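Local coordinates for protein DnaJ homolog subfamily C member 27-A (Xenopus laevis, PDB 6JMG) that binds GTP as a Rab-family small GTPase that also carries a J domain, and is possibly involved in regulating the MEK/ERK pathway, at residues 94-97 and 102-105; 129-134 and 151-156; 144-149 and 160-165. All coordinates share one frame; numbering follows the deposited sequence.

Contact 1: 94-97 and 102-105; sequences LVYD and ETFE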
loop_
_atom_site.group_PDB
_atom_site.type_symbol
_atom_site.label_atom_id
_atom_site.label_comp_id
_atom_site.label_asym_id
_atom_site.label_seq_id
_atom_site.Cartn_x
_atom_site.Cartn_y
_atom_site.Cartn_z
ATOM N N LEU A 94 -5.197 8.976 1.355
ATOM C CA LEU A 94 -6.074 8.625 0.244
ATOM C C LEU A 94 -7.503 9.010 0.604
ATOM O O LEU A 94 -8.081 8.448 1.539
ATOM C CB LEU A 94 -5.971 7.131 -0.070
ATOM C CG LEU A 94 -6.598 6.689 -1.401
ATOM C CD1 LEU A 94 -5.832 7.277 -2.554
ATOM C CD2 LEU A 94 -6.614 5.194 -1.526
ATOM N N VAL A 95 -8.085 9.939 -0.153
ATOM C CA VAL A 95 -9.292 10.631 0.280
ATOM C C VAL A 95 -10.382 10.454 -0.762
ATOM O O VAL A 95 -10.110 10.478 -1.966
ATOM C CB VAL A 95 -9.045 12.137 0.538
ATOM C CG1 VAL A 95 -10.250 12.756 1.275
ATOM C CG2 VAL A 95 -7.737 12.381 1.326
ATOM N N TYR A 96 -11.619 10.275 -0.284
ATOM C CA TYR A 96 -12.814 10.403 -1.109
ATOM C C TYR A 96 -13.904 11.129 -0.333
ATOM O O TYR A 96 -13.769 11.428 0.862
ATOM C CB TYR A 96 -13.347 9.056 -1.584
ATOM C CG TYR A 96 -13.818 8.133 -0.502
ATOM C CD1 TYR A 96 -12.912 7.410 0.275
ATOM C CD2 TYR A 96 -15.175 7.932 -0.287
ATOM C CE1 TYR A 96 -13.358 6.525 1.264
ATOM C CE2 TYR A 96 -15.631 7.056 0.685
ATOM C CZ TYR A 96 -14.728 6.355 1.461
ATOM O OH TYR A 96 -15.201 5.489 2.433
ATOM N N ASP A 97 -14.991 11.416 -1.046
ATOM C CA ASP A 97 -16.140 12.156 -0.538
ATOM C C ASP A 97 -17.311 11.185 -0.421
ATOM O O ASP A 97 -17.784 10.652 -1.431
ATOM C CB ASP A 97 -16.441 13.328 -1.480
ATOM C CG ASP A 97 -17.662 14.156 -1.075
ATOM O OD1 ASP A 97 -17.851 15.225 -1.701
ATOM O OD2 ASP A 97 -18.440 13.758 -0.176
ATOM N N GLU A 102 -18.684 8.221 -7.224
ATOM C CA GLU A 102 -17.648 8.113 -8.253
ATOM C C GLU A 102 -16.245 8.375 -7.699
ATOM O O GLU A 102 -15.263 7.932 -8.295
ATOM C CB GLU A 102 -17.940 9.072 -9.402
ATOM C CG GLU A 102 -17.758 10.512 -9.050
ATOM C CD GLU A 102 -19.035 11.143 -8.522
ATOM O OE1 GLU A 102 -20.056 10.424 -8.346
ATOM O OE2 GLU A 102 -19.008 12.368 -8.276
ATOM N N THR A 103 -16.113 9.143 -6.610
ATOM C CA THR A 103 -14.782 9.349 -6.033
ATOM C C THR A 103 -14.321 8.136 -5.238
ATOM O O THR A 103 -13.117 7.872 -5.157
ATOM C CB THR A 103 -14.734 10.603 -5.136
ATOM O OG1 THR A 103 -15.408 10.370 -3.889
ATOM C CG2 THR A 103 -15.346 11.811 -5.828
ATOM N N PHE A 104 -15.255 7.389 -4.646
ATOM C CA PHE A 104 -14.870 6.164 -3.964
ATOM C C PHE A 104 -14.509 5.077 -4.970
ATOM O O PHE A 104 -13.503 4.374 -4.809
ATOM C CB PHE A 104 -16.005 5.694 -3.046
ATOM C CG PHE A 104 -15.776 4.340 -2.452
ATOM C CD1 PHE A 104 -14.877 4.174 -1.409
ATOM C CD2 PHE A 104 -16.435 3.232 -2.943
ATOM C CE1 PHE A 104 -14.641 2.917 -0.858
ATOM C CE2 PHE A 104 -16.206 1.983 -2.395
ATOM C CZ PHE A 104 -15.306 1.827 -1.345
ATOM N N GLU A 105 -15.301 4.946 -6.030
ATOM C CA GLU A 105 -15.000 3.938 -7.037
ATOM C C GLU A 105 -13.665 4.202 -7.714
ATOM O O GLU A 105 -12.950 3.255 -8.065
ATOM C CB GLU A 105 -16.121 3.883 -8.066
ATOM C CG GLU A 105 -17.294 3.029 -7.635
ATOM C CD GLU A 105 -18.566 3.433 -8.334
ATOM O OE1 GLU A 105 -18.524 4.459 -9.048
ATOM O OE2 GLU A 105 -19.593 2.737 -8.166
#
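Tyr96 and Phe104 form the aromatic part of this contact. Their side chains lie side by side and point the same way. The edge of Phe104 is turned toward the face of Tyr96, with the ring planes at 57° and the centroids of Tyr96 and Phe104 5.0 Å apart. The touching atom is CD1 of Phe104. It stands over the centre of the Tyr96 ring, 3.5 Å above its plane. The pair is thus an edge-to-face one, tilted well away from a right angle. Nearer the backbone, CB of Phe104 lies 3.6 Å from CD2 of Tyr96. The tyrosine CG sits between its own N and carbonyl carbon (chi1 64°), and this lifts the ring off the strand alongside the helix.

The polar part is a single, nearly straight bond. Asp97 N donates a hydrogen bond to Thr103 OG1 at 3.1 Å, with an N-H...O angle of 170°. The same hydroxyl is hydrogen-bonded to His100 O, so it ties the strand end to the turn as well as to the helix. It also lies at the edge of the Tyr96 ring, 3.4 Å from Tyr96 CB. The Asp97 carboxylate serves the turn too: OD2 is hydrogen-bonded to Gly99 N and OD1 to His100 ND1. Its ion pair with Lys135 is long and weak.

All four touching residues are buried. Strand 91-97 runs between strands 15-22 and 128-134, and Tyr96 leans on Val131 and Ala133 of the latter. Leu107 of helix 107-117 also touches Tyr96. The short helix 101-105 covers the strand end, with Val144 packed against Phe104 and Val27 against Thr103.

Contact 2: 129-134 and 151-156; sequences FAVCAN and LWSESK. With GTP (guanosine-5'-triphosphate), chain C.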
loop_
_atom_site.group_PDB
_atom_site.type_symbol
_atom_site.label_atom_id
_atom_site.label_comp_id
_atom_site.label_asym_id
_atom_site.label_seq_id
_atom_site.Cartn_x
_atom_site.Cartn_y
_atom_site.Cartn_z
ATOM N N PHE A 129 -1.039 3.738 4.456
ATOM C CA PHE A 129 -2.157 4.415 3.823
ATOM C C PHE A 129 -3.183 4.776 4.883
ATOM O O PHE A 129 -3.615 3.910 5.655
ATOM C CB PHE A 129 -2.844 3.524 2.782
ATOM C CG PHE A 129 -2.134 3.439 1.467
ATOM C CD1 PHE A 129 -1.020 2.632 1.317
ATOM C CD2 PHE A 129 -2.609 4.138 0.361
ATOM C CE1 PHE A 129 -0.378 2.536 0.097
ATOM C CE2 PHE A 129 -1.968 4.052 -0.858
ATOM C CZ PHE A 129 -0.850 3.249 -0.993
ATOM N N ALA A 130 -3.615 6.027 4.885
ATOM C CA ALA A 130 -4.798 6.425 5.630
ATOM C C ALA A 130 -5.863 6.769 4.602
ATOM O O ALA A 130 -5.710 7.720 3.826
ATOM C CB ALA A 130 -4.500 7.591 6.566
ATOM N N VAL A 131 -6.909 5.956 4.563
ATOM C CA VAL A 131 -8.080 6.237 3.741
ATOM C C VAL A 131 -8.993 7.169 4.522
ATOM O O VAL A 131 -9.397 6.866 5.651
ATOM C CB VAL A 131 -8.813 4.951 3.336
ATOM C CG1 VAL A 131 -9.993 5.290 2.461
ATOM C CG2 VAL A 131 -7.874 4.011 2.602
ATOM N N CYS A 132 -9.313 8.304 3.933
ATOM C CA CYS A 132 -10.198 9.271 4.571
ATOM C C CYS A 132 -11.502 9.355 3.792
ATOM O O CYS A 132 -11.527 9.798 2.634
ATOM C CB CYS A 132 -9.527 10.645 4.682
ATOM S SG CYS A 132 -7.983 10.590 5.620
ATOM N N ALA A 133 -12.567 8.890 4.432
ATOM C CA ALA A 133 -13.929 9.049 3.942
ATOM C C ALA A 133 -14.366 10.412 4.448
ATOM O O ALA A 133 -14.784 10.553 5.600
ATOM C CB ALA A 133 -14.823 7.921 4.453
ATOM N N ASN A 134 -14.249 11.419 3.594
ATOM C CA ASN A 134 -14.294 12.801 4.027
ATOM C C ASN A 134 -15.665 13.418 3.801
ATOM O O ASN A 134 -16.480 12.905 3.031
ATOM C CB ASN A 134 -13.238 13.624 3.298
ATOM C CG ASN A 134 -12.940 14.919 4.004
ATOM O OD1 ASN A 134 -12.890 14.970 5.242
ATOM N ND2 ASN A 134 -12.751 15.985 3.228
ATOM N N LEU A 151 -14.267 -1.734 4.499
ATOM C CA LEU A 151 -13.910 -3.034 3.954
ATOM C C LEU A 151 -12.896 -2.896 2.831
ATOM O O LEU A 151 -11.931 -3.664 2.759
ATOM C CB LEU A 151 -15.152 -3.755 3.432
ATOM C CG LEU A 151 -14.802 -5.124 2.861
ATOM C CD1 LEU A 151 -14.398 -6.050 3.991
ATOM C CD2 LEU A 151 -15.928 -5.709 2.061
ATOM N N TRP A 152 -13.080 -1.908 1.962
ATOM C CA TRP A 152 -12.130 -1.721 0.880
ATOM C C TRP A 152 -10.770 -1.350 1.434
ATOM O O TRP A 152 -9.745 -1.871 0.987
ATOM C CB TRP A 152 -12.655 -0.658 -0.071
ATOM C CG TRP A 152 -11.809 -0.405 -1.259
ATOM C CD1 TRP A 152 -11.975 -0.929 -2.494
ATOM C CD2 TRP A 152 -10.688 0.488 -1.344
ATOM N NE1 TRP A 152 -11.019 -0.442 -3.352
ATOM C CE2 TRP A 152 -10.217 0.435 -2.672
ATOM C CE3 TRP A 152 -10.038 1.326 -0.426
ATOM C CZ2 TRP A 152 -9.115 1.178 -3.112
ATOM C CZ3 TRP A 152 -8.938 2.060 -0.862
ATOM C CH2 TRP A 152 -8.490 1.981 -2.197
ATOM N N SER A 153 -10.758 -0.501 2.458
ATOM C CA SER A 153 -9.512 -0.051 3.063
ATOM C C SER A 153 -8.873 -1.156 3.900
ATOM O O SER A 153 -7.707 -1.513 3.696
ATOM C CB SER A 153 -9.781 1.186 3.916
ATOM O OG SER A 153 -10.488 2.155 3.173
ATOM N N GLU A 154 -9.605 -1.673 4.889
ATOM C CA GLU A 154 -8.980 -2.575 5.845
ATOM C C GLU A 154 -8.553 -3.882 5.187
ATOM O O GLU A 154 -7.541 -4.468 5.587
ATOM C CB GLU A 154 -9.920 -2.824 7.025
ATOM C CG GLU A 154 -10.072 -1.605 7.937
ATOM C CD GLU A 154 -10.818 -1.898 9.239
ATOM O OE1 GLU A 154 -11.370 -3.015 9.387
ATOM O OE2 GLU A 154 -10.849 -1.002 10.116
ATOM N N SER A 155 -9.284 -4.335 4.163
ATOM C CA SER A 155 -8.885 -5.536 3.435
ATOM C C SER A 155 -7.540 -5.376 2.733
ATOM O O SER A 155 -6.947 -6.379 2.324
ATOM C CB SER A 155 -9.953 -5.943 2.413
ATOM O OG SER A 155 -9.965 -5.058 1.302
ATOM N N LYS A 156 -7.063 -4.151 2.539
ATOM C CA LYS A 156 -5.792 -3.935 1.862
ATOM C C LYS A 156 -4.684 -3.606 2.839
ATOM O O LYS A 156 -3.578 -3.279 2.417
ATOM C CB LYS A 156 -5.923 -2.834 0.798
ATOM C CG LYS A 156 -6.820 -3.254 -0.376
ATOM C CD LYS A 156 -6.971 -2.158 -1.397
ATOM C CE LYS A 156 -8.217 -2.303 -2.285
ATOM N NZ LYS A 156 -9.443 -2.722 -1.559
HETATM P PG GTP C . -7.911 19.356 -5.642
HETATM O O1G GTP C . -6.660 19.974 -5.056
HETATM O O2G GTP C . -7.682 17.932 -6.082
HETATM O O3G GTP C . -8.365 20.181 -6.833
HETATM O O3B GTP C . -9.112 19.237 -4.563
HETATM P PB GTP C . -8.879 18.873 -3.011
HETATM O O1B GTP C . -8.948 17.387 -2.784
HETATM O O2B GTP C . -7.589 19.398 -2.427
HETATM O O3A GTP C . -10.178 19.513 -2.309
HETATM P PA GTP C . -10.093 20.770 -1.314
HETATM O O1A GTP C . -9.310 20.466 -0.060
HETATM O O2A GTP C . -9.520 21.976 -1.997
HETATM O "O5'" GTP C . -11.651 20.967 -1.041
HETATM C "C5'" GTP C . -12.537 21.102 -2.127
HETATM C "C4'" GTP C . -13.761 21.859 -1.626
HETATM O "O4'" GTP C . -14.418 21.044 -0.693
HETATM C "C3'" GTP C . -13.448 23.140 -0.893
HETATM O "O3'" GTP C . -14.507 23.984 -1.223
HETATM C "C2'" GTP C . -13.569 22.827 0.580
HETATM O "O2'" GTP C . -14.113 23.866 1.361
HETATM C "C1'" GTP C . -14.567 21.712 0.556
HETATM N N9 GTP C . -14.334 20.757 1.639
HETATM C C8 GTP C . -13.167 20.091 1.920
HETATM N N7 GTP C . -13.395 19.265 2.977
HETATM C C5 GTP C . -14.684 19.402 3.363
HETATM C C6 GTP C . -15.427 18.803 4.368
HETATM O O6 GTP C . -14.917 17.982 5.127
HETATM N N1 GTP C . -16.761 19.122 4.508
HETATM C C2 GTP C . -17.354 20.035 3.670
HETATM N N2 GTP C . -18.635 20.330 3.846
HETATM N N3 GTP C . -16.612 20.636 2.667
HETATM C C4 GTP C . -15.296 20.327 2.523
#
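Val131 reaches the indole of Trp152 at its edge, near the ring plane, where CG2 of Val131 is 4.1 Å from CZ3 of Trp152. Ser153 OG also lies at the edge of the indole, in its plane. One face carries Lys156 NZ, 3.1 Å above the plane and offset toward the rim. The Trp152 ring is further paired edge-to-face with Phe104 of helix 101-105.

The closer packing is between Val131 and Ser153. The serine OG sits at the fork of Val131, 3.3 Å from CB, CG1 and CG2 alike. Its CB rests against CG2. Ser153 turns its OG back beside its own N (chi1 -51°), which lets it bond to Gly149 O one helical turn earlier. The hydroxyl therefore has a polar partner although it faces a hydrocarbon surface.

No hydrogen bond crosses the contact. Within 151-156, two side chains bond back to backbone carbonyls. Ser155 OG gives a hydrogen bond of 2.8 Å to Leu151 O, in the carbonyl plane, and Ser155 N is hydrogen-bonded to the same oxygen. Lys156 NZ bends back to Trp152 O at 2.7 Å, tilted 25° from the carbonyl plane.

At the far end of the strand, Asn134 faces the base of GTP. Its ND2 lies 3.4 Å from GTP N7 and is hydrogen-bonded to Val27 O, while OD1 is hydrogen-bonded to Thr163 OG1. With an alanine in place of Asn134, Val27 O and Thr163 OG1 would probably both lose this mate, and a gap would be likely to open beside the guanine.

The packing of helix 146-154 on strand 128-134 belongs to a beta-alpha-beta unit of the small GTPase fold. Asn134 opens the Asn-Lys-Ile-Asp sequence, the guanine-recognition (NKxD) motif of this family.

Contact 3: 144-149 and 160-165; sequences VDESEG and YFETSA. With GTP (guanosine-5'-triphosphate), chain C.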
loop_
_atom_site.group_PDB
_atom_site.type_symbol
_atom_site.label_atom_id
_atom_site.label_comp_id
_atom_site.label_asym_id
_atom_site.label_seq_id
_atom_site.Cartn_x
_atom_site.Cartn_y
_atom_site.Cartn_z
ATOM N N VAL A 144 -21.731 6.556 0.116
ATOM C CA VAL A 144 -20.802 5.497 0.482
ATOM C C VAL A 144 -20.920 5.302 1.983
ATOM O O VAL A 144 -20.817 6.270 2.745
ATOM C CB VAL A 144 -19.350 5.838 0.087
ATOM C CG1 VAL A 144 -18.503 4.566 0.010
ATOM C CG2 VAL A 144 -19.318 6.625 -1.239
ATOM N N ASP A 145 -21.187 4.075 2.407
ATOM C CA ASP A 145 -21.381 3.808 3.826
ATOM C C ASP A 145 -20.097 3.297 4.458
ATOM O O ASP A 145 -19.147 2.897 3.777
ATOM C CB ASP A 145 -22.528 2.819 4.066
ATOM C CG ASP A 145 -22.375 1.535 3.289
ATOM O OD1 ASP A 145 -21.812 1.571 2.162
ATOM O OD2 ASP A 145 -22.837 0.495 3.816
ATOM N N GLU A 146 -20.070 3.354 5.788
ATOM C CA GLU A 146 -18.843 3.035 6.500
ATOM C C GLU A 146 -18.386 1.595 6.227
ATOM O O GLU A 146 -17.195 1.354 5.994
ATOM C CB GLU A 146 -19.047 3.317 7.992
ATOM C CG GLU A 146 -17.987 2.727 8.901
ATOM C CD GLU A 146 -17.882 3.448 10.224
ATOM O OE1 GLU A 146 -18.931 3.884 10.754
ATOM O OE2 GLU A 146 -16.747 3.579 10.732
ATOM N N SER A 147 -19.320 0.637 6.189
ATOM C CA SER A 147 -18.986 -0.749 5.857
ATOM C C SER A 147 -18.142 -0.837 4.586
ATOM O O SER A 147 -17.055 -1.422 4.580
ATOM C CB SER A 147 -20.263 -1.592 5.729
ATOM O OG SER A 147 -20.853 -1.469 4.441
ATOM N N GLU A 148 -18.639 -0.250 3.496
ATOM C CA GLU A 148 -18.017 -0.423 2.187
ATOM C C GLU A 148 -16.606 0.166 2.150
ATOM O O GLU A 148 -15.672 -0.458 1.636
ATOM C CB GLU A 148 -18.906 0.224 1.122
ATOM C CG GLU A 148 -18.512 -0.113 -0.301
ATOM C CD GLU A 148 -19.520 0.372 -1.314
ATOM O OE1 GLU A 148 -19.355 0.015 -2.505
ATOM O OE2 GLU A 148 -20.463 1.103 -0.914
ATOM N N GLY A 149 -16.440 1.385 2.664
ATOM C CA GLY A 149 -15.120 1.998 2.672
ATOM C C GLY A 149 -14.175 1.325 3.656
ATOM O O GLY A 149 -12.991 1.110 3.357
ATOM N N TYR A 160 -8.501 3.288 8.090
ATOM C CA TYR A 160 -9.747 3.873 7.611
ATOM C C TYR A 160 -10.262 4.860 8.636
ATOM O O TYR A 160 -10.290 4.563 9.833
ATOM C CB TYR A 160 -10.812 2.820 7.359
ATOM C CG TYR A 160 -12.145 3.412 6.967
ATOM C CD1 TYR A 160 -12.415 3.757 5.645
ATOM C CD2 TYR A 160 -13.137 3.627 7.911
ATOM C CE1 TYR A 160 -13.649 4.290 5.279
ATOM C CE2 TYR A 160 -14.380 4.166 7.552
ATOM C CZ TYR A 160 -14.628 4.492 6.240
ATOM O OH TYR A 160 -15.844 5.032 5.884
ATOM N N PHE A 161 -10.664 6.034 8.169
ATOM C CA PHE A 161 -11.187 7.035 9.085
ATOM C C PHE A 161 -12.264 7.827 8.390
ATOM O O PHE A 161 -12.155 8.153 7.201
ATOM C CB PHE A 161 -10.130 8.020 9.581
ATOM C CG PHE A 161 -9.183 7.442 10.566
ATOM C CD1 PHE A 161 -9.467 7.504 11.921
ATOM C CD2 PHE A 161 -7.991 6.847 10.136
ATOM C CE1 PHE A 161 -8.584 6.984 12.850
ATOM C CE2 PHE A 161 -7.107 6.322 11.049
ATOM C CZ PHE A 161 -7.404 6.388 12.413
ATOM N N GLU A 162 -13.299 8.127 9.160
ATOM C CA GLU A 162 -14.309 9.082 8.774
ATOM C C GLU A 162 -13.846 10.443 9.265
ATOM O O GLU A 162 -13.394 10.580 10.411
ATOM C CB GLU A 162 -15.646 8.682 9.385
ATOM C CG GLU A 162 -16.077 7.306 8.910
ATOM C CD GLU A 162 -17.538 7.233 8.632
ATOM O OE1 GLU A 162 -17.890 6.693 7.558
ATOM O OE2 GLU A 162 -18.321 7.708 9.492
ATOM N N THR A 163 -13.876 11.426 8.374
ATOM C CA THR A 163 -13.279 12.716 8.671
ATOM C C THR A 163 -14.149 13.821 8.112
ATOM O O THR A 163 -14.927 13.624 7.170
ATOM C CB THR A 163 -11.860 12.901 8.089
ATOM O OG1 THR A 163 -11.892 12.716 6.668
ATOM C CG2 THR A 163 -10.874 11.951 8.718
ATOM N N SER A 164 -13.952 15.001 8.690
ATOM C CA SER A 164 -14.467 16.243 8.145
ATOM C C SER A 164 -13.419 17.305 8.391
ATOM O O SER A 164 -13.095 17.614 9.542
ATOM C CB SER A 164 -15.805 16.652 8.780
ATOM O OG SER A 164 -16.149 17.993 8.447
ATOM N N ALA A 165 -12.908 17.877 7.309
ATOM C CA ALA A 165 -12.013 19.011 7.477
ATOM C C ALA A 165 -12.771 20.237 7.954
ATOM O O ALA A 165 -12.171 21.129 8.566
ATOM C CB ALA A 165 -11.287 19.305 6.160
HETATM P PG GTP C . -7.911 19.356 -5.642
HETATM O O1G GTP C . -6.660 19.974 -5.056
HETATM O O2G GTP C . -7.682 17.932 -6.082
HETATM O O3G GTP C . -8.365 20.181 -6.833
HETATM O O3B GTP C . -9.112 19.237 -4.563
HETATM P PB GTP C . -8.879 18.873 -3.011
HETATM O O1B GTP C . -8.948 17.387 -2.784
HETATM O O2B GTP C . -7.589 19.398 -2.427
HETATM O O3A GTP C . -10.178 19.513 -2.309
HETATM P PA GTP C . -10.093 20.770 -1.314
HETATM O O1A GTP C . -9.310 20.466 -0.060
HETATM O O2A GTP C . -9.520 21.976 -1.997
HETATM O "O5'" GTP C . -11.651 20.967 -1.041
HETATM C "C5'" GTP C . -12.537 21.102 -2.127
HETATM C "C4'" GTP C . -13.761 21.859 -1.626
HETATM O "O4'" GTP C . -14.418 21.044 -0.693
HETATM C "C3'" GTP C . -13.448 23.140 -0.893
HETATM O "O3'" GTP C . -14.507 23.984 -1.223
HETATM C "C2'" GTP C . -13.569 22.827 0.580
HETATM O "O2'" GTP C . -14.113 23.866 1.361
HETATM C "C1'" GTP C . -14.567 21.712 0.556
HETATM N N9 GTP C . -14.334 20.757 1.639
HETATM C C8 GTP C . -13.167 20.091 1.920
HETATM N N7 GTP C . -13.395 19.265 2.977
HETATM C C5 GTP C . -14.684 19.402 3.363
HETATM C C6 GTP C . -15.427 18.803 4.368
HETATM O O6 GTP C . -14.917 17.982 5.127
HETATM N N1 GTP C . -16.761 19.122 4.508
HETATM C C2 GTP C . -17.354 20.035 3.670
HETATM N N2 GTP C . -18.635 20.330 3.846
HETATM N N3 GTP C . -16.612 20.636 2.667
HETATM C C4 GTP C . -15.296 20.327 2.523
#
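Tyr160 and Glu146 both reach across the contact with CG anti to the backbone N, chi1 being 175° for the tyrosine. The glutamate chain then runs extended, while that of Glu162 bends at chi2. These torsions gather one ring and two carboxylates between helix 146-154 and strand 159-163. The two elements are the second half of a beta-alpha-beta unit of the Ras-like fold, and the strand lies at the border of the sheet.

The phenol of Tyr160 lies against the first turn of the helix, between Glu146 and Gly149. Gly149 has no side chain, and its carbonyl carbon meets CE1 of Tyr160 at 3.4 Å. Glu146 OE2 sits at the edge of the ring, near its plane, 4.0 Å from CE2 of Tyr160. Tyr160 OH lies by Glu146 CA and gives a hydrogen bond of 3.1 Å to Glu162 OE1, which accepts with its anti lone pair.

Glu146 and Glu162 cross at about a right angle, yet their carboxylates stack with planes only 5° apart. OE1 of Glu146 and OE2 of Glu162 are 4.1 Å apart. This closeness of like charges is probably eased by two arginines: Arg150 forms a salt bridge with Glu146 OE2, and Arg142 one with Glu162 OE1.

Past the strand, the chain enters the nucleotide pocket. Ser164 and Ala165 belong to the G5 motif (Ser-Ala) of small GTPases, beside the guanine. Ser164 OG is hydrogen-bonded to Asp137 OD1, which is itself hydrogen-bonded to GTP. Ala165 N lies beside the guanine carbonyl and makes a weak hydrogen bond of 3.0 Å to GTP O6, with an N-H...O angle of only 129°.

The three contacts share one parallel part of the sheet, with centres 8 to 10 Å apart. Strands 91-97, 128-134 and 159-163 are consecutive neighbours: Tyr96 O is 2.8 Å from Asn134 N, and Ala133 N is 2.9 Å from Phe161 O. Tyr96 OH joins all three, lying 3.2 Å from Ala133 CB of contact 2 and 3.5 Å from Tyr160 CE1 of contact 3. Contacts 2 and 3 also share helix 146-154, and their segments alternate along the chain, whereas contact 1 precedes both. Contacts 2 and 3 both touch GTP, at the guanine; in contact 1 the Asp97 side chain is about 7 Å from GTP at the nearest atoms.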